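Local coordinates for protein putative Nitroreductase (PDB 3EO7) that binds flavin mononucleotide and probably works as an FMN-dependent oxidoreductase of the nitroreductase type, at residues V143-L157 with H208-L221. Numbering follows the deposited sequence. Where two conformers were deposited one is given.
With ACT (acetate ion), chain Q.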
# COMPACT_ATOMS: atom_id res chain seq x y z
N VAL A 143 5.76 -15.93 -21.94
CA VAL A 143 6.61 -14.93 -21.30
C VAL A 143 7.08 -15.36 -19.91
O VAL A 143 7.86 -14.64 -19.27
CB VAL A 143 5.84 -13.60 -21.13
CG1 VAL A 143 5.38 -13.01 -22.49
CG2 VAL A 143 4.65 -13.77 -20.19
N TRP A 144 6.67 -16.54 -19.46
CA TRP A 144 6.95 -16.94 -18.07
C TRP A 144 8.44 -17.02 -17.75
O TRP A 144 8.89 -16.49 -16.72
CB TRP A 144 6.24 -18.26 -17.73
CG TRP A 144 6.04 -18.45 -16.28
CD1 TRP A 144 6.76 -19.23 -15.45
CD2 TRP A 144 5.08 -17.79 -15.46
NE1 TRP A 144 6.29 -19.15 -14.18
CE2 TRP A 144 5.24 -18.27 -14.15
CE3 TRP A 144 4.06 -16.87 -15.71
CZ2 TRP A 144 4.42 -17.86 -13.10
CZ3 TRP A 144 3.26 -16.46 -14.67
CH2 TRP A 144 3.45 -16.95 -13.38
N GLN A 145 9.21 -17.67 -18.63
CA GLN A 145 10.64 -17.77 -18.39
C GLN A 145 11.30 -16.39 -18.28
O GLN A 145 12.18 -16.20 -17.43
CB GLN A 145 11.32 -18.65 -19.43
CG GLN A 145 12.79 -18.82 -19.09
CD GLN A 145 13.46 -19.85 -19.94
OE1 GLN A 145 12.87 -20.88 -20.27
NE2 GLN A 145 14.71 -19.58 -20.30
N SER A 146 10.89 -15.45 -19.13
CA SER A 146 11.42 -14.08 -19.06
C SER A 146 11.11 -13.44 -17.70
O SER A 146 11.92 -12.70 -17.13
CB SER A 146 10.92 -13.19 -20.22
OG SER A 146 9.51 -13.00 -20.20
N LEU A 147 9.92 -13.72 -17.17
CA LEU A 147 9.53 -13.20 -15.86
C LEU A 147 10.39 -13.87 -14.78
O LEU A 147 10.85 -13.21 -13.86
CB LEU A 147 8.03 -13.40 -15.60
CG LEU A 147 7.55 -12.80 -14.26
CD1 LEU A 147 7.89 -11.27 -14.11
CD2 LEU A 147 6.05 -13.06 -14.15
N GLN A 148 10.60 -15.17 -14.91
CA GLN A 148 11.46 -15.88 -13.99
C GLN A 148 12.87 -15.29 -13.99
O GLN A 148 13.38 -14.97 -12.95
CB GLN A 148 11.49 -17.37 -14.32
CG GLN A 148 10.19 -18.10 -13.98
CD GLN A 148 10.24 -19.55 -14.36
OE1 GLN A 148 10.29 -19.91 -15.56
NE2 GLN A 148 10.25 -20.42 -13.33
N GLU A 149 13.46 -15.08 -15.16
CA GLU A 149 14.83 -14.52 -15.22
C GLU A 149 14.88 -13.11 -14.57
O GLU A 149 15.80 -12.78 -13.79
CB GLU A 149 15.30 -14.48 -16.69
CG GLU A 149 15.53 -15.87 -17.27
CD GLU A 149 15.61 -15.90 -18.80
OE1 GLU A 149 15.16 -14.94 -19.46
OE2 GLU A 149 16.09 -16.92 -19.34
N ALA A 150 13.86 -12.31 -14.85
CA ALA A 150 13.77 -10.96 -14.34
C ALA A 150 13.62 -10.94 -12.82
O ALA A 150 14.02 -9.99 -12.17
CB ALA A 150 12.59 -10.20 -14.99
N CYS A 151 13.07 -12.02 -12.25
CA CYS A 151 12.94 -12.12 -10.78
C CYS A 151 13.97 -13.08 -10.14
O CYS A 151 13.73 -13.62 -9.07
CB CYS A 151 11.53 -12.57 -10.43
SG CYS A 151 10.22 -11.43 -11.00
N PHE A 152 15.11 -13.27 -10.81
CA PHE A 152 16.18 -14.11 -10.28
C PHE A 152 15.72 -15.56 -9.94
O PHE A 152 16.18 -16.18 -8.96
CB PHE A 152 16.84 -13.44 -9.08
CG PHE A 152 17.35 -12.06 -9.37
CD1 PHE A 152 18.57 -11.90 -9.99
CD2 PHE A 152 16.64 -10.93 -8.98
CE1 PHE A 152 19.08 -10.64 -10.24
CE2 PHE A 152 17.12 -9.67 -9.27
CZ PHE A 152 18.37 -9.53 -9.90
N TRP A 153 14.83 -16.08 -10.76
CA TRP A 153 14.31 -17.44 -10.60
C TRP A 153 13.71 -17.67 -9.21
O TRP A 153 13.93 -18.69 -8.55
CB TRP A 153 15.40 -18.46 -10.96
CG TRP A 153 15.73 -18.39 -12.39
CD1 TRP A 153 16.69 -17.62 -12.96
CD2 TRP A 153 15.09 -19.09 -13.46
NE1 TRP A 153 16.70 -17.81 -14.31
CE2 TRP A 153 15.73 -18.71 -14.65
CE3 TRP A 153 14.04 -20.02 -13.52
CZ2 TRP A 153 15.34 -19.20 -15.90
CZ3 TRP A 153 13.65 -20.51 -14.77
CH2 TRP A 153 14.32 -20.12 -15.93
N HIS A 154 12.93 -16.70 -8.77
CA HIS A 154 12.25 -16.76 -7.49
C HIS A 154 11.41 -18.02 -7.44
O HIS A 154 10.65 -18.31 -8.39
CB HIS A 154 11.37 -15.55 -7.32
CG HIS A 154 10.84 -15.36 -5.94
ND1 HIS A 154 9.88 -16.18 -5.39
CD2 HIS A 154 11.10 -14.42 -5.01
CE1 HIS A 154 9.57 -15.74 -4.18
NE2 HIS A 154 10.29 -14.67 -3.93
N PRO A 155 11.50 -18.77 -6.33
CA PRO A 155 10.76 -20.06 -6.33
C PRO A 155 9.26 -19.96 -6.44
O PRO A 155 8.62 -20.91 -6.92
CB PRO A 155 11.13 -20.67 -4.96
CG PRO A 155 12.30 -19.92 -4.48
CD PRO A 155 12.26 -18.55 -5.10
N ALA A 156 8.67 -18.84 -6.05
CA ALA A 156 7.22 -18.69 -6.15
C ALA A 156 6.76 -18.75 -7.61
O ALA A 156 5.61 -19.11 -7.87
CB ALA A 156 6.74 -17.41 -5.47
N LEU A 157 7.63 -18.41 -8.56
CA LEU A 157 7.28 -18.50 -9.99
C LEU A 157 7.32 -19.90 -10.56
O LEU A 157 6.70 -20.19 -11.57
CB LEU A 157 8.18 -17.56 -10.81
CG LEU A 157 7.88 -16.07 -10.61
CD1 LEU A 157 9.06 -15.20 -11.04
CD2 LEU A 157 6.62 -15.65 -11.36
N HIS A 208 2.51 -14.00 -3.49
CA HIS A 208 3.88 -14.02 -3.04
C HIS A 208 4.51 -12.75 -3.55
O HIS A 208 4.63 -12.54 -4.76
CB HIS A 208 4.57 -15.25 -3.56
CG HIS A 208 4.12 -16.49 -2.87
ND1 HIS A 208 4.88 -17.12 -1.90
CD2 HIS A 208 2.96 -17.20 -2.97
CE1 HIS A 208 4.20 -18.16 -1.44
NE2 HIS A 208 3.04 -18.24 -2.08
N LEU A 209 4.86 -11.89 -2.61
CA LEU A 209 5.36 -10.57 -2.93
C LEU A 209 6.82 -10.62 -3.37
O LEU A 209 7.66 -11.21 -2.66
CB LEU A 209 5.24 -9.69 -1.72
CG LEU A 209 5.59 -8.23 -1.88
CD1 LEU A 209 4.69 -7.55 -2.95
CD2 LEU A 209 5.45 -7.50 -0.45
N ILE A 210 7.08 -10.05 -4.54
CA ILE A 210 8.42 -9.96 -5.10
C ILE A 210 8.76 -8.49 -5.41
O ILE A 210 8.33 -7.91 -6.41
CB ILE A 210 8.62 -10.83 -6.40
CG1 ILE A 210 8.23 -12.29 -6.16
CG2 ILE A 210 10.07 -10.72 -6.93
CD1 ILE A 210 8.37 -13.21 -7.39
N GLY A 211 9.53 -7.88 -4.52
CA GLY A 211 10.01 -6.53 -4.72
C GLY A 211 11.37 -6.45 -5.38
O GLY A 211 11.73 -5.37 -5.85
N GLY A 212 12.11 -7.54 -5.31
CA GLY A 212 13.44 -7.70 -5.88
C GLY A 212 13.41 -8.30 -7.27
O GLY A 212 13.24 -9.50 -7.46
N PHE A 213 13.52 -7.43 -8.27
CA PHE A 213 13.49 -7.85 -9.67
C PHE A 213 14.27 -6.83 -10.50
O PHE A 213 14.48 -5.71 -10.06
CB PHE A 213 12.04 -8.00 -10.17
CG PHE A 213 11.19 -6.76 -9.96
CD1 PHE A 213 11.31 -5.67 -10.81
CD2 PHE A 213 10.30 -6.69 -8.92
CE1 PHE A 213 10.55 -4.53 -10.60
CE2 PHE A 213 9.52 -5.56 -8.69
CZ PHE A 213 9.64 -4.47 -9.54
N ILE A 214 14.63 -7.23 -11.72
CA ILE A 214 15.36 -6.41 -12.68
C ILE A 214 14.33 -5.52 -13.37
O ILE A 214 13.58 -5.97 -14.25
CB ILE A 214 16.17 -7.27 -13.69
CG1 ILE A 214 17.14 -8.20 -12.94
CG2 ILE A 214 16.91 -6.36 -14.67
CD1 ILE A 214 17.81 -9.28 -13.83
N ASP A 215 14.26 -4.27 -12.92
CA ASP A 215 13.25 -3.33 -13.44
C ASP A 215 13.21 -3.28 -14.95
O ASP A 215 12.15 -3.36 -15.54
CB ASP A 215 13.42 -1.93 -12.87
CG ASP A 215 13.36 -1.90 -11.35
OD1 ASP A 215 14.32 -2.39 -10.71
OD2 ASP A 215 12.37 -1.36 -10.83
N GLU A 216 14.39 -3.14 -15.56
CA GLU A 216 14.50 -3.05 -17.01
C GLU A 216 13.79 -4.24 -17.69
O GLU A 216 13.09 -4.08 -18.70
CB GLU A 216 15.98 -3.02 -17.41
CG GLU A 216 16.20 -2.86 -18.91
CD GLU A 216 17.66 -2.86 -19.32
OE1 GLU A 216 18.56 -3.14 -18.49
OE2 GLU A 216 17.90 -2.61 -20.51
N ALA A 217 14.02 -5.43 -17.15
CA ALA A 217 13.48 -6.68 -17.70
C ALA A 217 12.00 -6.80 -17.53
O ALA A 217 11.30 -7.26 -18.45
CB ALA A 217 14.18 -7.89 -17.06
N VAL A 218 11.50 -6.43 -16.36
CA VAL A 218 10.06 -6.51 -16.12
C VAL A 218 9.34 -5.49 -16.98
O VAL A 218 8.32 -5.80 -17.60
CB VAL A 218 9.73 -6.34 -14.65
CG1 VAL A 218 8.21 -6.34 -14.45
CG2 VAL A 218 10.40 -7.44 -13.78
N ASN A 219 9.89 -4.28 -17.06
CA ASN A 219 9.25 -3.23 -17.85
C ASN A 219 9.28 -3.58 -19.33
O ASN A 219 8.32 -3.35 -20.04
CB ASN A 219 9.84 -1.86 -17.52
CG ASN A 219 9.56 -1.46 -16.06
OD1 ASN A 219 8.58 -1.94 -15.47
ND2 ASN A 219 10.44 -0.64 -15.47
N ASP A 220 10.37 -4.18 -19.78
CA ASP A 220 10.45 -4.65 -21.16
C ASP A 220 9.40 -5.74 -21.44
O ASP A 220 8.75 -5.75 -22.50
CB ASP A 220 11.85 -5.20 -21.46
CG ASP A 220 12.93 -4.10 -21.63
OD1 ASP A 220 12.61 -2.89 -21.64
OD2 ASP A 220 14.12 -4.49 -21.77
N LEU A 221 9.29 -6.67 -20.49
CA LEU A 221 8.37 -7.84 -20.58
C LEU A 221 6.93 -7.38 -20.75
O LEU A 221 6.19 -7.91 -21.58
CB LEU A 221 8.56 -8.74 -19.33
CG LEU A 221 7.56 -9.88 -19.09
CD1 LEU A 221 8.21 -11.08 -18.36
CD2 LEU A 221 6.37 -9.46 -18.35
C ACT Q . 13.74 0.79 -16.17
O ACT Q . 12.80 0.19 -16.77
OXT ACT Q . 13.42 1.38 -15.01
CH3 ACT Q . 15.04 0.83 -16.98
O HOH W 1 13.42 -12.00 -6.48
O HOH W 2 8.47 -13.71 -1.85
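I210 and H154 approach from opposite directions, the isoleucine packing against one face of the imidazole. At CB the isoleucine forks: CG2 goes to C151 SG (4.1 Å), and CG1 lies over the ring face, nearest CD2 and NE2. CD1, at the tip, sits over the same face, 3.8 Å from the ring centroid and 19° off its normal, a CH-pi contact; it also approaches L157 CD1. A beta-branched chain suits this place because its two arms meet two different partners, the C151 sulfur and the H154 ring. With CG anti to the backbone N (chi1 -168°), H154 swings its ring so that ND1 N-caps the short helix after it, accepting from A156 N at 3.0 Å in the ring plane, while NE2 meets a water that donates to L209 O. Were H154 an alanine, A156 N would probably lose its capping acceptor and I210 CD1 the ring face it packs on.

Farther along, helices 144-150 and 215-221 run antiparallel, their axes 9.1 Å apart at closest. Small residues permit this: A150 CB touches A217 CB at a tight 3.5 Å, with V218 CG2 alongside. Toward the far end L221 CD1 packs on L147 CB. Helix 144-150 closes in a Schellman motif with F152, at positive phi, as C-prime, and A150 O accepts a nearly straight bond (169°) from I214 N, the N-cap residue of helix 215-221, at 2.9 Å. F152 and I214 cross at about a right angle, CZ against CG1. A second water donates to both C151 O and G212 O.

Behind these helices, L147 and V218 both rest on I165 of the sheet. The chemistry is thus mainly apolar, with one direct backbone bond between the segments and two bridging waters, as befits a buried helix-on-sheet layer away from the flavin.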